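Local coordinates for TRAP dicarboxylate transporter-DctP subunit (Desulfovibrio salexigens, PDB 4N6D), which probably binds a small organic acid, such as a dicarboxylate, in the periplasm and delivers it to a TRAP-type membrane transporter, at residues Gln47-Arg50 and Trp51-Glu54; Asp126-Thr129 and Lys130-Lys134. One frame throughout, in Å; residues are numbered along the deposited sequence.

Contact 1 (Q47-R50 with W51-E54) comes first along the chain, as two successive turns of helix 43-58; contact 2 (D126-T129 with K130-K134) follows at the C-terminal end of helix 117-131. Their centres are 23 Å apart and the nearest atoms about 13 Å, so they do not touch. Both helices pack against the same five-stranded mixed sheet, and strand 139-146 receives side chains from each: Q47 and W51 from contact 1, Y128 from contact 2. Long helix 249-285 also serves both, through Q262 and W265 at contact 1 and R260 at contact 2. The two helices cover that sheet from different sides, so both contacts belong to one domain of what is, by family, a periplasmic solute-binding fold.

Contact 1: residues Gln47-Arg50 and Trp51-Glu54; sequences QMER and WKQE
Q47-R50 and W51-E54 are consecutive turns of one regular α-helix, tied by four i to i+4 backbone bonds from the N-H groups of W51, K52, Q53 and E54 to the carbonyls of Q47, M48, E49 and R50, with N...O separations of 2.9-3.0 Å. The straightest runs from K52 N to M48 O, with an N-H...O angle of 170°.

R50 and E54 meet one turn apart through carbon rather than charge. CG of E54 sits over the centre of one guanidinium face, 3.7 Å from CZ of R50, and the guanidinium and carboxylate planes differ by 29°. R50 CG stands opposite the backbone N across the CA-CB bond (chi1 -172°), and a bend at chi2 carries the guanidinium along the helix to that methylene. The charged ends turn to other partners: R50 NH1 bonds to Q262 and the guanidinium makes a cation-pi contact with W265, while E54 OE1 forms a salt bridge with R58.

This helix is the crossover of a right-handed β-α-β unit, strand 30-35, helix 43-58, strand 63-68, in the type of fold used by periplasmic solute-binding proteins. On the face toward strand 63-68, E49 and K52 run side by side. Their charged atoms stay apart, E49 OE1 lying 4.9 Å from K52 NZ. A water bridges them, donating to E49 OE1 at 2.8 Å and accepting from K52 NZ. E49 OE2 also bonds to T67 and K52 NZ to V65 O, which ties both ends to the strand. The extended side chain of Q53 runs back along the preceding turn, its CG 3.2 Å from E49 O. The indole of W51 is buried instead, meeting the ring of Y34 at a steep angle and touching L142 and L255.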
loop_
_atom_site.group_PDB
_atom_site.type_symbol
_atom_site.label_atom_id
_atom_site.label_comp_id
_atom_site.label_asym_id
_atom_site.label_seq_id
_atom_site.Cartn_x
_atom_site.Cartn_y
_atom_site.Cartn_z
ATOM N N GLN A 47 0.910 12.709 -0.635
ATOM C CA GLN A 47 1.322 12.797 0.756
ATOM C C GLN A 47 2.684 13.473 0.856
ATOM O O GLN A 47 2.929 14.223 1.805
ATOM C CB GLN A 47 1.298 11.430 1.452
ATOM C CG GLN A 47 2.374 10.462 1.005
ATOM C CD GLN A 47 3.765 10.754 1.564
ATOM O OE1 GLN A 47 3.928 11.275 2.683
ATOM N NE2 GLN A 47 4.781 10.376 0.796
ATOM N N MET A 48 3.565 13.235 -0.117
ATOM C CA MET A 48 4.879 13.893 -0.117
ATOM C C MET A 48 4.712 15.432 -0.063
ATOM O O MET A 48 5.364 16.143 0.723
ATOM C CB MET A 48 5.680 13.462 -1.338
ATOM C CG MET A 48 6.865 14.353 -1.682
ATOM S SD MET A 48 7.661 13.878 -3.238
ATOM C CE MET A 48 6.376 14.291 -4.443
ATOM N N GLU A 49 3.809 15.959 -0.877
ATOM C CA GLU A 49 3.607 17.412 -0.901
ATOM C C GLU A 49 3.069 17.924 0.422
ATOM O O GLU A 49 3.441 18.998 0.866
ATOM C CB GLU A 49 2.664 17.849 -2.027
ATOM C CG GLU A 49 3.170 17.525 -3.420
ATOM C CD GLU A 49 4.463 18.242 -3.768
ATOM O OE1 GLU A 49 4.733 19.313 -3.190
ATOM O OE2 GLU A 49 5.215 17.722 -4.613
ATOM N N ARG A 50 2.165 17.170 1.044
ATOM C CA ARG A 50 1.620 17.586 2.343
ATOM C C ARG A 50 2.707 17.555 3.421
ATOM O O ARG A 50 2.796 18.454 4.269
ATOM C CB ARG A 50 0.439 16.702 2.727
ATOM C CG ARG A 50 -0.314 17.186 3.976
ATOM C CD ARG A 50 0.100 16.406 5.186
ATOM N NE ARG A 50 -0.529 16.958 6.386
ATOM C CZ ARG A 50 -0.291 16.517 7.618
ATOM N NH1 ARG A 50 0.536 15.496 7.813
ATOM N NH2 ARG A 50 -0.905 17.094 8.656
ATOM N N TRP A 51 3.565 16.547 3.350
ATOM C CA TRP A 51 4.669 16.428 4.285
ATOM C C TRP A 51 5.596 17.631 4.139
ATOM O O TRP A 51 5.995 18.231 5.134
ATOM C CB TRP A 51 5.410 15.132 4.019
ATOM C CG TRP A 51 6.508 14.810 4.999
ATOM C CD1 TRP A 51 6.373 14.116 6.167
ATOM C CD2 TRP A 51 7.898 15.118 4.872
ATOM N NE1 TRP A 51 7.593 13.997 6.795
ATOM C CE2 TRP A 51 8.546 14.600 6.017
ATOM C CE3 TRP A 51 8.662 15.798 3.912
ATOM C CZ2 TRP A 51 9.915 14.714 6.217
ATOM C CZ3 TRP A 51 10.034 15.923 4.124
ATOM C CH2 TRP A 51 10.636 15.393 5.267
ATOM N N LYS A 52 5.934 17.988 2.902
ATOM C CA LYS A 52 6.706 19.189 2.628
ATOM C C LYS A 52 6.083 20.423 3.276
ATOM O O LYS A 52 6.756 21.239 3.934
ATOM C CB LYS A 52 6.801 19.407 1.110
ATOM C CG LYS A 52 7.184 20.839 0.715
ATOM C CD LYS A 52 7.491 20.978 -0.769
ATOM C CE LYS A 52 7.726 22.448 -1.140
ATOM N NZ LYS A 52 8.282 22.615 -2.519
ATOM N N GLN A 53 4.781 20.578 3.073
ATOM C CA GLN A 53 4.081 21.751 3.595
ATOM C C GLN A 53 4.262 21.835 5.110
ATOM O O GLN A 53 4.556 22.891 5.650
ATOM C CB GLN A 53 2.595 21.676 3.258
ATOM C CG GLN A 53 2.288 21.870 1.773
ATOM C CD GLN A 53 0.894 21.393 1.390
ATOM O OE1 GLN A 53 0.012 21.225 2.243
ATOM N NE2 GLN A 53 0.690 21.167 0.097
ATOM N N GLU A 54 4.078 20.711 5.790
ATOM C CA GLU A 54 4.155 20.705 7.246
ATOM C C GLU A 54 5.581 20.890 7.745
ATOM O O GLU A 54 5.812 21.568 8.722
ATOM C CB GLU A 54 3.557 19.416 7.809
ATOM C CG GLU A 54 2.033 19.414 7.851
ATOM C CD GLU A 54 1.433 20.701 8.464
ATOM O OE1 GLU A 54 1.780 21.101 9.612
ATOM O OE2 GLU A 54 0.628 21.341 7.770
HETATM O O HOH W 1 6.464 21.149 -4.361
#

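Contact 2: residues Asp126-Thr129 and Lys130-Lys134; sequences DLYT and KYQPK
L127 and Y131, one helical turn apart, cross at a slant, with CD1 of the leucine 3.5 Å from CE1 of the tyrosine. L127 O lies at the edge of the Y131 ring, in its plane, and also accepts the backbone N-H of Y131 (N...O 3.0 Å). With its CG beside the backbone N (chi1 -82°), the Y131 ring lies back along the helix, bringing its CD1-CE1 side to L127.

The ring of Y128 reaches the end of the helix. Its side chain crosses P133 at about a right angle, and Y128 CD1 lies 3.7 Å from P133 CD, an apolar contact that lays the proline of the departing chain against the last turn. The Q132 side chain bends back above the CE2 and OH end of the Y128 ring, amide and ring planes 54° apart. Y128 O receives the last i to i+4 bond of the helix, from Q132 N at 2.8 Å, and a weak, bent one from Y131 N. Q132 then takes positive phi (42°) and breaks the helical path.

Around this C-terminal end, L127 and Y131 press on V325 of helix 322-337, where D328 OD2 is hydrogen-bonded to Y131 OH and forms a salt bridge with K130 NZ. D126 forms salt bridges with K335 and with R260 of helix 249-285 and a hydrogen bond to Y336 OH, while Y128 rests on V141 and M144 of strand 139-146.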
loop_
_atom_site.group_PDB
_atom_site.type_symbol
_atom_site.label_atom_id
_atom_site.label_comp_id
_atom_site.label_asym_id
_atom_site.label_seq_id
_atom_site.Cartn_x
_atom_site.Cartn_y
_atom_site.Cartn_z
ATOM N N ASP A 126 3.488 1.250 13.429
ATOM C CA ASP A 126 3.669 0.678 14.753
ATOM C C ASP A 126 4.572 -0.561 14.733
ATOM O O ASP A 126 5.395 -0.756 15.642
ATOM C CB ASP A 126 2.338 0.290 15.413
ATOM C CG ASP A 126 1.573 1.468 15.968
ATOM O OD1 ASP A 126 2.110 2.597 15.999
ATOM O OD2 ASP A 126 0.437 1.231 16.446
ATOM N N LEU A 127 4.409 -1.414 13.724
ATOM C CA LEU A 127 5.220 -2.608 13.652
ATOM C C LEU A 127 6.681 -2.221 13.457
ATOM O O LEU A 127 7.567 -2.785 14.105
ATOM C CB LEU A 127 4.746 -3.554 12.540
ATOM C CG LEU A 127 5.478 -4.891 12.550
ATOM C CD1 LEU A 127 4.910 -5.822 13.639
ATOM C CD2 LEU A 127 5.448 -5.573 11.174
ATOM N N TYR A 128 6.924 -1.272 12.558
ATOM C CA TYR A 128 8.275 -0.785 12.320
ATOM C C TYR A 128 8.868 -0.212 13.601
ATOM O O TYR A 128 10.006 -0.516 13.953
ATOM C CB TYR A 128 8.313 0.268 11.195
ATOM C CG TYR A 128 9.596 1.057 11.268
ATOM C CD1 TYR A 128 10.789 0.499 10.833
ATOM C CD2 TYR A 128 9.622 2.304 11.871
ATOM C CE1 TYR A 128 11.963 1.187 10.956
ATOM C CE2 TYR A 128 10.800 2.994 11.994
ATOM C CZ TYR A 128 11.951 2.432 11.537
ATOM O OH TYR A 128 13.130 3.131 11.664
ATOM N N THR A 129 8.106 0.612 14.306
ATOM C CA THR A 129 8.613 1.270 15.496
ATOM C C THR A 129 8.959 0.247 16.585
ATOM O O THR A 129 9.922 0.421 17.348
ATOM C CB THR A 129 7.596 2.270 16.038
ATOM O OG1 THR A 129 7.443 3.327 15.078
ATOM C CG2 THR A 129 8.069 2.834 17.364
ATOM N N LYS A 130 8.178 -0.822 16.645
ATOM C CA LYS A 130 8.395 -1.861 17.632
ATOM C C LYS A 130 9.640 -2.699 17.336
ATOM O O LYS A 130 10.411 -3.021 18.242
ATOM C CB LYS A 130 7.171 -2.773 17.734
ATOM C CG LYS A 130 7.366 -3.909 18.718
ATOM C CD LYS A 130 6.159 -4.810 18.819
ATOM C CE LYS A 130 6.349 -5.797 19.955
ATOM N NZ LYS A 130 5.117 -6.542 20.245
ATOM N N TYR A 131 9.813 -3.067 16.069
ATOM C CA TYR A 131 10.832 -4.028 15.697
ATOM C C TYR A 131 12.147 -3.415 15.258
ATOM O O TYR A 131 13.176 -4.087 15.353
ATOM C CB TYR A 131 10.314 -4.970 14.592
ATOM C CG TYR A 131 9.484 -6.115 15.130
ATOM C CD1 TYR A 131 8.123 -5.952 15.400
ATOM C CD2 TYR A 131 10.049 -7.344 15.411
ATOM C CE1 TYR A 131 7.352 -7.007 15.924
ATOM C CE2 TYR A 131 9.293 -8.396 15.912
ATOM C CZ TYR A 131 7.944 -8.220 16.169
ATOM O OH TYR A 131 7.207 -9.260 16.701
ATOM N N GLN A 132 12.117 -2.163 14.802
ATOM C CA GLN A 132 13.324 -1.486 14.305
ATOM C C GLN A 132 14.154 -2.434 13.442
ATOM O O GLN A 132 15.323 -2.662 13.706
ATOM C CB GLN A 132 14.157 -0.981 15.480
ATOM C CG GLN A 132 13.447 0.054 16.337
ATOM C CD GLN A 132 13.272 1.368 15.622
ATOM O OE1 GLN A 132 12.155 1.805 15.353
ATOM N NE2 GLN A 132 14.378 2.006 15.299
ATOM N N PRO A 133 13.545 -2.994 12.384
ATOM C CA PRO A 133 14.272 -4.049 11.676
ATOM C C PRO A 133 15.520 -3.545 10.945
ATOM O O PRO A 133 15.583 -2.422 10.413
ATOM C CB PRO A 133 13.237 -4.584 10.691
ATOM C CG PRO A 133 12.315 -3.482 10.492
ATOM C CD PRO A 133 12.213 -2.769 11.807
ATOM N N LYS A 134 16.527 -4.394 10.931
ATOM C CA LYS A 134 17.810 -4.002 10.379
ATOM C C LYS A 134 17.769 -3.765 8.876
ATOM O O LYS A 134 18.712 -3.176 8.309
ATOM C CB LYS A 134 18.868 -5.040 10.727
ATOM C CG LYS A 134 18.490 -6.449 10.388
ATOM C CD LYS A 134 19.487 -7.427 11.004
ATOM C CE LYS A 134 20.494 -7.883 9.978
ATOM N NZ LYS A 134 19.866 -8.712 8.918
#